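Local structure of S-adenosylmethionine:2-demethylmenaquinone methyltransferase (Geobacillus kaustophilus, 2PCN) at residues D5-F10 against G148-N153; L19-Y24 against L129-V134; R28-P33 against G106-G111. The protein belongs to the Aldolase/RraA family and forms an assembly of three chains, each built round a curled, mixed beta-sheet with flanking helices. One frame throughout, in Å; residues are numbered along the deposited sequence.

Contact 1 of 3, residues D5-F10 against G148-N153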
ATOM      1  N   ASP A   5      -2.911  22.500  -3.000  1.00 12.33           N
ATOM      2  CA  ASP A   5      -2.970  23.956  -3.123  1.00 13.73           C
ATOM      3  C   ASP A   5      -2.409  24.430  -4.457  1.00 15.40           C
ATOM      4  O   ASP A   5      -2.934  25.367  -5.060  1.00 19.14           O
ATOM      5  CB  ASP A   5      -2.207  24.633  -1.980  1.00 15.67           C
ATOM      6  CG  ASP A   5      -2.876  24.437  -0.633  1.00 22.59           C
ATOM      7  OD1 ASP A   5      -4.119  24.329  -0.596  1.00 28.42           O
ATOM      8  OD2 ASP A   5      -2.164  24.408   0.390  1.00 21.89           O
ATOM      9  N   LEU A   6      -1.340  23.785  -4.915  1.00 15.26           N
ATOM     10  CA  LEU A   6      -0.722  24.144  -6.189  1.00 14.18           C
ATOM     11  C   LEU A   6      -1.677  23.887  -7.349  1.00 16.76           C
ATOM     12  O   LEU A   6      -1.731  24.665  -8.303  1.00 13.71           O
ATOM     13  CB  LEU A   6       0.571  23.351  -6.386  1.00 12.95           C
ATOM     14  CG  LEU A   6       1.673  23.713  -5.390  1.00 13.49           C
ATOM     15  CD1 LEU A   6       2.847  22.752  -5.533  1.00 20.23           C
ATOM     16  CD2 LEU A   6       2.112  25.157  -5.632  1.00 16.30           C
ATOM     17  N   CYS A   7      -2.432  22.795  -7.274  1.00 12.51           N
ATOM     18  CA  CYS A   7      -3.381  22.498  -8.334  1.00 13.49           C
ATOM     19  C   CYS A   7      -4.503  23.538  -8.345  1.00 14.65           C
ATOM     20  O   CYS A   7      -4.919  23.991  -9.409  1.00 15.40           O
ATOM     21  CB  CYS A   7      -3.959  21.087  -8.167  1.00 16.37           C
ATOM     22  SG  CYS A   7      -2.808  19.753  -8.643  1.00 15.30           S
ATOM     23  N   ASP A   8      -4.980  23.931  -7.168  1.00 13.85           N
ATOM     24  CA  ASP A   8      -6.056  24.919  -7.087  1.00 15.46           C
ATOM     25  C   ASP A   8      -5.646  26.261  -7.688  1.00 17.87           C
ATOM     26  O   ASP A   8      -6.441  26.914  -8.360  1.00 17.47           O
ATOM     27  CB  ASP A   8      -6.492  25.136  -5.633  1.00 13.22           C
ATOM     28  CG  ASP A   8      -7.205  23.930  -5.046  1.00 19.25           C
ATOM     29  OD1 ASP A   8      -7.503  22.980  -5.800  1.00 21.08           O
ATOM     30  OD2 ASP A   8      -7.476  23.938  -3.825  1.00 19.77           O
ATOM     31  N   GLN A   9      -4.401  26.663  -7.450  1.00 19.36           N
ATOM     32  CA  GLN A   9      -3.893  27.937  -7.955  1.00 23.56           C
ATOM     33  C   GLN A   9      -3.308  27.930  -9.367  1.00 25.70           C
ATOM     34  O   GLN A   9      -3.504  28.886 -10.122  1.00 23.18           O
ATOM     35  CB  GLN A   9      -2.808  28.484  -7.024  1.00 24.37           C
ATOM     36  CG  GLN A   9      -3.268  28.921  -5.650  1.00 39.13           C
ATOM     37  CD  GLN A   9      -2.135  29.540  -4.849  1.00 43.49           C
ATOM     38  OE1 GLN A   9      -1.565  30.560  -5.243  1.00 44.97           O
ATOM     39  NE2 GLN A   9      -1.799  28.923  -3.722  1.00 49.02           N
ATOM     40  N   PHE A  10      -2.595  26.863  -9.724  1.00 19.49           N
ATOM     41  CA  PHE A  10      -1.919  26.802 -11.022  1.00 22.11           C
ATOM     42  C   PHE A  10      -2.183  25.579 -11.898  1.00 19.50           C
ATOM     43  O   PHE A  10      -1.331  25.220 -12.710  1.00 20.61           O
ATOM     44  CB  PHE A  10      -0.406  26.888 -10.797  1.00 19.13           C
ATOM     45  CG  PHE A  10       0.015  27.987  -9.865  1.00 25.99           C
ATOM     46  CD1 PHE A  10      -0.015  29.317 -10.272  1.00 24.69           C
ATOM     47  CD2 PHE A  10       0.456  27.690  -8.577  1.00 23.16           C
ATOM     48  CE1 PHE A  10       0.391  30.336  -9.410  1.00 27.08           C
ATOM     49  CE2 PHE A  10       0.863  28.698  -7.710  1.00 27.36           C
ATOM     50  CZ  PHE A  10       0.831  30.027  -8.128  1.00 24.13           C
ATOM     51  N   GLY A 148       0.202  13.455  -4.102  1.00 12.31           N
ATOM     52  CA  GLY A 148       0.621  13.211  -5.470  1.00  8.64           C
ATOM     53  C   GLY A 148       1.868  13.966  -5.874  1.00 11.21           C
ATOM     54  O   GLY A 148       2.621  14.450  -5.028  1.00  9.59           O
ATOM     55  N   VAL A 149       2.079  14.064  -7.183  1.00  6.88           N
ATOM     56  CA  VAL A 149       3.238  14.748  -7.737  1.00  5.58           C
ATOM     57  C   VAL A 149       2.812  15.603  -8.926  1.00  5.53           C
ATOM     58  O   VAL A 149       2.137  15.122  -9.834  1.00  9.76           O
ATOM     59  CB  VAL A 149       4.293  13.728  -8.217  1.00 11.84           C
ATOM     60  CG1 VAL A 149       5.488  14.458  -8.823  1.00  7.41           C
ATOM     61  CG2 VAL A 149       4.730  12.841  -7.054  1.00  8.66           C
ATOM     62  N   VAL A 150       3.208  16.871  -8.913  1.00  8.56           N
ATOM     63  CA  VAL A 150       2.874  17.788  -9.992  1.00 10.40           C
ATOM     64  C   VAL A 150       4.133  18.481 -10.496  1.00 12.95           C
ATOM     65  O   VAL A 150       5.059  18.746  -9.727  1.00 12.03           O
ATOM     66  CB  VAL A 150       1.842  18.843  -9.537  1.00  9.98           C
ATOM     67  CG1 VAL A 150       0.578  18.143  -9.055  1.00  9.81           C
ATOM     68  CG2 VAL A 150       2.424  19.720  -8.438  1.00 13.31           C
ATOM     69  N   VAL A 151       4.156  18.770 -11.792  1.00 13.85           N
ATOM     70  CA  VAL A 151       5.311  19.400 -12.420  1.00 11.30           C
ATOM     71  C   VAL A 151       4.966  20.709 -13.123  1.00 14.05           C
ATOM     72  O   VAL A 151       4.002  20.780 -13.882  1.00 13.97           O
ATOM     73  CB  VAL A 151       5.939  18.448 -13.459  1.00 11.30           C
ATOM     74  CG1 VAL A 151       7.129  19.113 -14.128  1.00 10.99           C
ATOM     75  CG2 VAL A 151       6.353  17.148 -12.785  1.00 12.11           C
ATOM     76  N   ALA A 152       5.766  21.740 -12.866  1.00 14.44           N
ATOM     77  CA  ALA A 152       5.576  23.048 -13.491  1.00 17.39           C
ATOM     78  C   ALA A 152       6.840  23.352 -14.296  1.00 23.47           C
ATOM     79  O   ALA A 152       7.907  22.817 -14.002  1.00 16.45           O
ATOM     80  CB  ALA A 152       5.357  24.117 -12.425  1.00 20.64           C
ATOM     81  N   ASN A 153       6.729  24.204 -15.310  1.00 25.62           N
ATOM     82  CA  ASN A 153       7.893  24.527 -16.124  1.00 33.17           C
ATOM     83  C   ASN A 153       8.781  25.602 -15.508  1.00 36.76           C
ATOM     84  O   ASN A 153       9.744  26.055 -16.129  1.00 41.15           O
ATOM     85  CB  ASN A 153       7.458  24.943 -17.531  1.00 44.49           C
ATOM     86  CG  ASN A 153       6.972  23.767 -18.361  1.00 53.72           C
ATOM     87  OD1 ASN A 153       6.568  23.929 -19.512  1.00 61.69           O
ATOM     88  ND2 ASN A 153       7.015  22.572 -17.777  1.00 59.89           N
TER
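Cys7 and Leu6, on helix 3-10, both meet Val150 of strand 148-152. The backbones stay well apart, with Cys7 CA 8.0 Å from Val150 CA. Side chains alone bridge the gap. Val150 has its CG1 anti to its carbonyl carbon (chi1 -59°) and its CG2 between the backbone N and the carbonyl carbon. This splits its two methyls between two partners. CG1 goes to the thiol, with Cys7 SG 3.8 Å from Val150 CG1. CG2 goes to the leucine, where Leu6 CD1 lies 4.2 Å from Val150 CG2. Cys7 SG is itself anti to the carbonyl carbon (chi1 -75°), which carries the sulfur outward from the helix to Val150 CG1. Tyr143 of strand 141-145 packs on both Leu6 and Val150. Pro114 of the second subunit touches both Cys7 and Val150, so the seam runs on into the subunit interface. Asp8, on the same helix, makes a salt bridge with Arg95 of the second subunit. No hydrogen bond crosses between helix and strand. The three touching residues are buried and apolar, so helix 3-10 lies against the sheet by fit and desolvation, without a directional bond.

Contact 2 of 3, residues L19-Y24 against L129-V134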
ATOM      1  N   LEU A  19       0.852   8.264 -12.316  1.00 13.16           N
ATOM      2  CA  LEU A  19       1.417   7.094 -11.667  1.00 18.75           C
ATOM      3  C   LEU A  19       1.507   7.319 -10.160  1.00 17.92           C
ATOM      4  O   LEU A  19       2.157   8.260  -9.703  1.00 17.65           O
ATOM      5  CB  LEU A  19       2.810   6.810 -12.232  1.00 20.59           C
ATOM      6  CG  LEU A  19       3.618   5.666 -11.614  1.00 24.84           C
ATOM      7  CD1 LEU A  19       2.919   4.332 -11.861  1.00 24.40           C
ATOM      8  CD2 LEU A  19       5.010   5.655 -12.225  1.00 20.92           C
ATOM      9  N   PRO A  20       0.832   6.469  -9.369  1.00 16.19           N
ATOM     10  CA  PRO A  20       0.873   6.613  -7.914  1.00 16.77           C
ATOM     11  C   PRO A  20       2.188   6.040  -7.398  1.00 17.60           C
ATOM     12  O   PRO A  20       2.584   4.942  -7.782  1.00 21.38           O
ATOM     13  CB  PRO A  20      -0.333   5.800  -7.457  1.00 17.35           C
ATOM     14  CG  PRO A  20      -0.364   4.690  -8.452  1.00 23.43           C
ATOM     15  CD  PRO A  20      -0.122   5.414  -9.761  1.00 24.07           C
ATOM     16  N   PHE A  21       2.864   6.788  -6.538  1.00  8.92           N
ATOM     17  CA  PHE A  21       4.136   6.341  -5.985  1.00 12.36           C
ATOM     18  C   PHE A  21       4.012   5.933  -4.529  1.00 12.18           C
ATOM     19  O   PHE A  21       3.098   6.362  -3.825  1.00 11.52           O
ATOM     20  CB  PHE A  21       5.175   7.465  -6.051  1.00 13.71           C
ATOM     21  CG  PHE A  21       5.653   7.782  -7.436  1.00 12.97           C
ATOM     22  CD1 PHE A  21       6.607   6.981  -8.056  1.00 12.62           C
ATOM     23  CD2 PHE A  21       5.181   8.904  -8.105  1.00 12.80           C
ATOM     24  CE1 PHE A  21       7.089   7.295  -9.320  1.00 11.46           C
ATOM     25  CE2 PHE A  21       5.656   9.226  -9.374  1.00 12.32           C
ATOM     26  CZ  PHE A  21       6.613   8.419  -9.980  1.00 11.26           C
ATOM     27  N   GLN A  22       4.942   5.098  -4.084  1.00 10.45           N
ATOM     28  CA  GLN A  22       4.993   4.698  -2.688  1.00 10.33           C
ATOM     29  C   GLN A  22       6.049   5.661  -2.155  1.00 13.78           C
ATOM     30  O   GLN A  22       7.029   5.932  -2.849  1.00 10.91           O
ATOM     31  CB  GLN A  22       5.497   3.260  -2.539  1.00 10.79           C
ATOM     32  CG  GLN A  22       4.643   2.214  -3.234  1.00 24.75           C
ATOM     33  CD  GLN A  22       3.192   2.285  -2.814  1.00 29.42           C
ATOM     34  OE1 GLN A  22       2.877   2.269  -1.625  1.00 34.88           O
ATOM     35  NE2 GLN A  22       2.296   2.361  -3.793  1.00 36.33           N
ATOM     36  N   SER A  23       5.849   6.189  -0.951  1.00 11.69           N
ATOM     37  CA  SER A  23       6.810   7.121  -0.359  1.00 11.87           C
ATOM     38  C   SER A  23       7.701   6.350   0.611  1.00 13.35           C
ATOM     39  O   SER A  23       7.206   5.734   1.553  1.00 12.65           O
ATOM     40  CB  SER A  23       6.074   8.241   0.377  1.00 15.51           C
ATOM     41  OG  SER A  23       6.977   9.248   0.799  1.00 21.07           O
ATOM     42  N   TYR A  24       9.012   6.400   0.385  1.00  7.22           N
ATOM     43  CA  TYR A  24       9.966   5.663   1.212  1.00 10.14           C
ATOM     44  C   TYR A  24      10.903   6.487   2.094  1.00  9.96           C
ATOM     45  O   TYR A  24      11.474   5.957   3.042  1.00  9.98           O
ATOM     46  CB  TYR A  24      10.824   4.768   0.318  1.00  7.75           C
ATOM     47  CG  TYR A  24      10.061   3.693  -0.410  1.00 11.03           C
ATOM     48  CD1 TYR A  24       9.587   2.566   0.266  1.00 14.60           C
ATOM     49  CD2 TYR A  24       9.806   3.799  -1.775  1.00  8.10           C
ATOM     50  CE1 TYR A  24       8.878   1.567  -0.405  1.00 15.54           C
ATOM     51  CE2 TYR A  24       9.099   2.809  -2.454  1.00 17.49           C
ATOM     52  CZ  TYR A  24       8.638   1.696  -1.763  1.00 17.45           C
ATOM     53  OH  TYR A  24       7.930   0.726  -2.433  1.00 15.53           O
ATOM     54  N   LEU A 129      12.222  13.068 -20.093  1.00 11.57           N
ATOM     55  CA  LEU A 129      11.657  11.780 -19.722  1.00 14.91           C
ATOM     56  C   LEU A 129      10.165  11.788 -20.003  1.00 14.17           C
ATOM     57  O   LEU A 129       9.529  12.846 -19.999  1.00 14.06           O
ATOM     58  CB  LEU A 129      11.896  11.500 -18.234  1.00  9.76           C
ATOM     59  CG  LEU A 129      13.327  11.650 -17.717  1.00 14.93           C
ATOM     60  CD1 LEU A 129      13.333  11.444 -16.211  1.00 12.41           C
ATOM     61  CD2 LEU A 129      14.247  10.648 -18.403  1.00 10.45           C
ATOM     62  N   GLU A 130       9.611  10.608 -20.248  1.00 13.48           N
ATOM     63  CA  GLU A 130       8.189  10.481 -20.522  1.00 19.55           C
ATOM     64  C   GLU A 130       7.580   9.256 -19.853  1.00 15.98           C
ATOM     65  O   GLU A 130       7.737   8.134 -20.329  1.00 14.54           O
ATOM     66  CB  GLU A 130       7.945  10.410 -22.032  1.00 24.71           C
ATOM     67  CG  GLU A 130       8.199  11.713 -22.764  1.00 35.34           C
ATOM     68  CD  GLU A 130       8.049  11.577 -24.266  1.00 43.85           C
ATOM     69  OE1 GLU A 130       6.996  11.077 -24.715  1.00 45.78           O
ATOM     70  OE2 GLU A 130       8.982  11.975 -24.996  1.00 49.27           O
ATOM     71  N   PHE A 131       6.892   9.479 -18.737  1.00 16.83           N
ATOM     72  CA  PHE A 131       6.226   8.399 -18.017  1.00 13.60           C
ATOM     73  C   PHE A 131       5.176   8.975 -17.075  1.00 10.84           C
ATOM     74  O   PHE A 131       5.226  10.157 -16.728  1.00 13.11           O
ATOM     75  CB  PHE A 131       7.228   7.548 -17.223  1.00 14.72           C
ATOM     76  CG  PHE A 131       7.883   8.274 -16.081  1.00 15.11           C
ATOM     77  CD1 PHE A 131       9.100   8.927 -16.259  1.00 10.69           C
ATOM     78  CD2 PHE A 131       7.289   8.291 -14.821  1.00 14.23           C
ATOM     79  CE1 PHE A 131       9.722   9.586 -15.195  1.00 11.62           C
ATOM     80  CE2 PHE A 131       7.901   8.948 -13.749  1.00 10.79           C
ATOM     81  CZ  PHE A 131       9.122   9.597 -13.939  1.00  8.78           C
ATOM     82  N   GLY A 132       4.227   8.137 -16.673  1.00 13.32           N
ATOM     83  CA  GLY A 132       3.176   8.579 -15.773  1.00 11.87           C
ATOM     84  C   GLY A 132       2.312   9.661 -16.385  1.00 15.65           C
ATOM     85  O   GLY A 132       1.671  10.431 -15.670  1.00 16.65           O
ATOM     86  N   GLY A 133       2.296   9.713 -17.714  1.00 15.43           N
ATOM     87  CA  GLY A 133       1.504  10.709 -18.415  1.00 17.99           C
ATOM     88  C   GLY A 133       2.083  12.103 -18.285  1.00 17.09           C
ATOM     89  O   GLY A 133       1.393  13.095 -18.522  1.00 16.63           O
ATOM     90  N   VAL A 134       3.359  12.183 -17.920  1.00 14.66           N
ATOM     91  CA  VAL A 134       4.019  13.471 -17.740  1.00 10.73           C
ATOM     92  C   VAL A 134       5.325  13.578 -18.524  1.00 13.25           C
ATOM     93  O   VAL A 134       6.039  12.592 -18.704  1.00 10.84           O
ATOM     94  CB  VAL A 134       4.323  13.727 -16.232  1.00 11.81           C
ATOM     95  CG1 VAL A 134       5.224  14.952 -16.057  1.00 12.15           C
ATOM     96  CG2 VAL A 134       3.022  13.930 -15.475  1.00 11.62           C
TER
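Leu19 and Gly132 mark the closest backbone approach, at 4.7 Å between Leu19 CA and Gly132 CA, where an extended segment passes a type I' turn. The turn runs from Phe131 to Val134 and joins the two strands of a beta-hairpin, 129-131 and 134-136. Two backbone bonds close it: Val134 N to Phe131 O at 3.0 Å, and Phe131 N to Val134 O at 3.2 Å. Gly132 and Gly133 take the positive phi values of this turn. Gly132 has no side chain on the side facing Leu19, so Leu19 CB can settle 4.0 Å from Gly132 CA. The CG of Leu19 is anti to its backbone N (chi1 176°), and the leucine reaches on to Phe131. There Leu19 CD2 meets the ring obliquely, 4.3 Å from Phe131 CD2.

The two phenylalanines touch rim to rim. Phe21 CZ lies 4.0 Å from Phe131 CE2, and each atom is close to the plane of the other ring. The side chains cross at about a right angle, and the contact is edge to edge, with no face used. Phe131 CG sits between its backbone N and carbonyl carbon (chi1 67°), which turns the ring off the hairpin and in toward Phe21. This ring also stacks with His91 and with Trp136. Trp136 NE1 gives Phe131 O a second hydrogen bond.

No hydrogen bond joins the two segments, but Gly132 bonds through its backbone to Glu18, just before Leu19. Leu19 also packs on His91 and Ile110. Phe131 rests on Val60 and Asp62 of strand 58-62, so the hairpin lies over the large mixed sheet. Strand 22-23 pairs antiparallel with strand 106-109 in that sheet, and Phe21 leans on Met108 of the same strand.

Contact 3 of 3, residues R28-P33 against G106-G111; sequences RMFSGP and GVMAIG
Val107 O takes a probable hydrogen bond from Tyr24 N, and this helps hold strand 106-109 in the mixed sheet of the RraA-like fold. Phe30 packs against the same strand in the buried core. Strands 30-38 and 106-109 are not neighbours in the sheet; strands 58-62 and 87-90 lie between them. Their local axes come within 8.5 Å at an angle of 92°. The ring of Phe30 spans this distance. Its CG stands between the backbone N and the carbonyl carbon (chi1 60°), which sends the ring over Gly106. The glycine gives a CH-pi contact: Gly106 CA is 3.7 Å from the centroid of the Phe30 ring, 23° off the normal. It is displaced toward the rim, with Phe30 CD2 only 3.5 Å from Gly106 CA. The lack of a side chain lets the backbone come so close to the ring. Backbone bonds from Gly106 to Ala86 and Val88, and from Phe30 to Ala144, fix both partners. Met108 meets the ring at its edge, where Met108 CG lies in the ring plane, 3.9 Å from Phe30 CZ. Its sulfur completes an oblique Met-aromatic contact, with Met108 SD 4.1 Å from Phe30 CZ.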
ATOM      1  N   ARG A  28       8.015  13.258   3.556  1.00 13.58           N
ATOM      2  CA  ARG A  28       6.864  12.902   2.742  1.00 14.73           C
ATOM      3  C   ARG A  28       6.550  14.011   1.749  1.00 15.31           C
ATOM      4  O   ARG A  28       5.893  13.786   0.735  1.00 17.08           O
ATOM      5  CB  ARG A  28       5.668  12.625   3.653  1.00 20.54           C
ATOM      6  CG  ARG A  28       5.984  11.560   4.697  1.00 33.18           C
ATOM      7  CD  ARG A  28       4.831  11.295   5.650  1.00 44.62           C
ATOM      8  NE  ARG A  28       5.206  10.313   6.668  1.00 53.66           N
ATOM      9  CZ  ARG A  28       4.396   9.872   7.624  1.00 57.73           C
ATOM     10  NH1 ARG A  28       3.151  10.322   7.706  1.00 60.19           N
ATOM     11  NH2 ARG A  28       4.832   8.981   8.504  1.00 57.66           N
ATOM     12  N   MET A  29       7.044  15.208   2.040  1.00 11.06           N
ATOM     13  CA  MET A  29       6.830  16.356   1.172  1.00  7.75           C
ATOM     14  C   MET A  29       8.176  16.935   0.744  1.00 10.29           C
ATOM     15  O   MET A  29       9.043  17.183   1.580  1.00  9.95           O
ATOM     16  CB  MET A  29       6.020  17.421   1.911  1.00 11.43           C
ATOM     17  CG  MET A  29       5.796  18.690   1.122  1.00 19.13           C
ATOM     18  SD  MET A  29       4.860  19.904   2.072  1.00 28.03           S
ATOM     19  CE  MET A  29       3.183  19.351   1.762  1.00 18.72           C
ATOM     20  N   PHE A  30       8.353  17.132  -0.557  1.00  9.21           N
ATOM     21  CA  PHE A  30       9.598  17.692  -1.070  1.00 11.72           C
ATOM     22  C   PHE A  30       9.387  18.263  -2.464  1.00 12.54           C
ATOM     23  O   PHE A  30       8.450  17.878  -3.166  1.00  8.78           O
ATOM     24  CB  PHE A  30      10.710  16.627  -1.073  1.00 11.59           C
ATOM     25  CG  PHE A  30      10.405  15.415  -1.913  1.00 11.99           C
ATOM     26  CD1 PHE A  30      10.924  15.296  -3.199  1.00 11.96           C
ATOM     27  CD2 PHE A  30       9.608  14.391  -1.414  1.00 10.41           C
ATOM     28  CE1 PHE A  30      10.655  14.168  -3.977  1.00 14.07           C
ATOM     29  CE2 PHE A  30       9.331  13.260  -2.180  1.00 13.54           C
ATOM     30  CZ  PHE A  30       9.857  13.148  -3.469  1.00 10.97           C
ATOM     31  N   SER A  31      10.245  19.201  -2.854  1.00 10.72           N
ATOM     32  CA  SER A  31      10.125  19.831  -4.160  1.00 12.91           C
ATOM     33  C   SER A  31      11.425  20.520  -4.551  1.00 11.90           C
ATOM     34  O   SER A  31      12.316  20.705  -3.722  1.00 13.52           O
ATOM     35  CB  SER A  31       8.992  20.860  -4.138  1.00 10.28           C
ATOM     36  OG  SER A  31       9.296  21.921  -3.244  1.00 15.42           O
ATOM     37  N   GLY A  32      11.525  20.902  -5.819  1.00 12.05           N
ATOM     38  CA  GLY A  32      12.723  21.565  -6.294  1.00 13.06           C
ATOM     39  C   GLY A  32      12.937  21.369  -7.782  1.00 13.26           C
ATOM     40  O   GLY A  32      12.163  20.667  -8.435  1.00 12.51           O
ATOM     41  N   PRO A  33      13.990  21.978  -8.348  1.00 11.27           N
ATOM     42  CA  PRO A  33      14.306  21.868  -9.774  1.00 10.48           C
ATOM     43  C   PRO A  33      14.632  20.432 -10.156  1.00 10.38           C
ATOM     44  O   PRO A  33      15.326  19.726  -9.429  1.00 12.55           O
ATOM     45  CB  PRO A  33      15.501  22.804  -9.931  1.00 11.38           C
ATOM     46  CG  PRO A  33      16.201  22.652  -8.624  1.00 14.83           C
ATOM     47  CD  PRO A  33      15.055  22.698  -7.629  1.00 11.91           C
ATOM     48  N   GLY A 106      13.332  13.024   0.437  1.00 13.56           N
ATOM     49  CA  GLY A 106      12.174  12.424  -0.194  1.00  7.78           C
ATOM     50  C   GLY A 106      12.581  11.333  -1.165  1.00 11.39           C
ATOM     51  O   GLY A 106      13.547  11.487  -1.911  1.00  7.31           O
ATOM     52  N   VAL A 107      11.868  10.214  -1.132  1.00  8.70           N
ATOM     53  CA  VAL A 107      12.142   9.112  -2.046  1.00 11.64           C
ATOM     54  C   VAL A 107      10.828   8.443  -2.429  1.00 10.99           C
ATOM     55  O   VAL A 107      10.147   7.867  -1.581  1.00 10.40           O
ATOM     56  CB  VAL A 107      13.061   8.030  -1.423  1.00 12.88           C
ATOM     57  CG1 VAL A 107      13.264   6.890  -2.427  1.00  6.17           C
ATOM     58  CG2 VAL A 107      14.405   8.625  -1.038  1.00 10.17           C
ATOM     59  N   MET A 108      10.471   8.543  -3.706  1.00  9.18           N
ATOM     60  CA  MET A 108       9.254   7.924  -4.218  1.00  9.37           C
ATOM     61  C   MET A 108       9.638   6.931  -5.304  1.00 10.44           C
ATOM     62  O   MET A 108      10.489   7.220  -6.149  1.00 10.94           O
ATOM     63  CB  MET A 108       8.303   8.971  -4.810  1.00  9.38           C
ATOM     64  CG  MET A 108       7.730   9.948  -3.801  1.00 14.25           C
ATOM     65  SD  MET A 108       6.543  11.049  -4.584  1.00 16.60           S
ATOM     66  CE  MET A 108       5.323  11.229  -3.283  1.00 21.05           C
ATOM     67  N   ALA A 109       9.007   5.762  -5.275  1.00 10.46           N
ATOM     68  CA  ALA A 109       9.280   4.711  -6.251  1.00  8.25           C
ATOM     69  C   ALA A 109       8.033   3.839  -6.358  1.00  9.46           C
ATOM     70  O   ALA A 109       7.098   3.997  -5.571  1.00  8.65           O
ATOM     71  CB  ALA A 109      10.469   3.884  -5.793  1.00  7.84           C
ATOM     72  N   ILE A 110       8.003   2.919  -7.316  1.00  7.24           N
ATOM     73  CA  ILE A 110       6.817   2.079  -7.459  1.00  7.08           C
ATOM     74  C   ILE A 110       6.895   0.772  -6.684  1.00 13.29           C
ATOM     75  O   ILE A 110       5.916   0.025  -6.619  1.00 12.72           O
ATOM     76  CB  ILE A 110       6.510   1.763  -8.941  1.00  9.89           C
ATOM     77  CG1 ILE A 110       7.644   0.943  -9.559  1.00 16.13           C
ATOM     78  CG2 ILE A 110       6.304   3.065  -9.706  1.00 11.73           C
ATOM     79  CD1 ILE A 110       7.316   0.390 -10.933  1.00 21.10           C
ATOM     80  N   GLY A 111       8.050   0.498  -6.086  1.00 10.54           N
ATOM     81  CA  GLY A 111       8.190  -0.726  -5.320  1.00  9.14           C
ATOM     82  C   GLY A 111       9.606  -0.968  -4.843  1.00 11.66           C
ATOM     83  O   GLY A 111      10.485  -0.130  -5.034  1.00 10.20           O
TER

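In the fold
Along the chain contact 1 encloses contact 2, which encloses contact 3. All reach the same mixed beta-sheet. Contact 3 is nearest the centre of the chain. Its centre is about 10 Å from that of contact 2 and about 15 Å from that of contact 1; the centres of contacts 1 and 2 are about 14 Å apart. Val149 ties the three together. Val149 CG2 is 3.5 Å from Met108 SD and 4.1 Å from Phe21 CD2. Helix 3-10, near the start of the chain, thus packs on strand 148-152, near its end, and the other side of that strand faces contacts 2 and 3. Only contact 1 reaches another subunit.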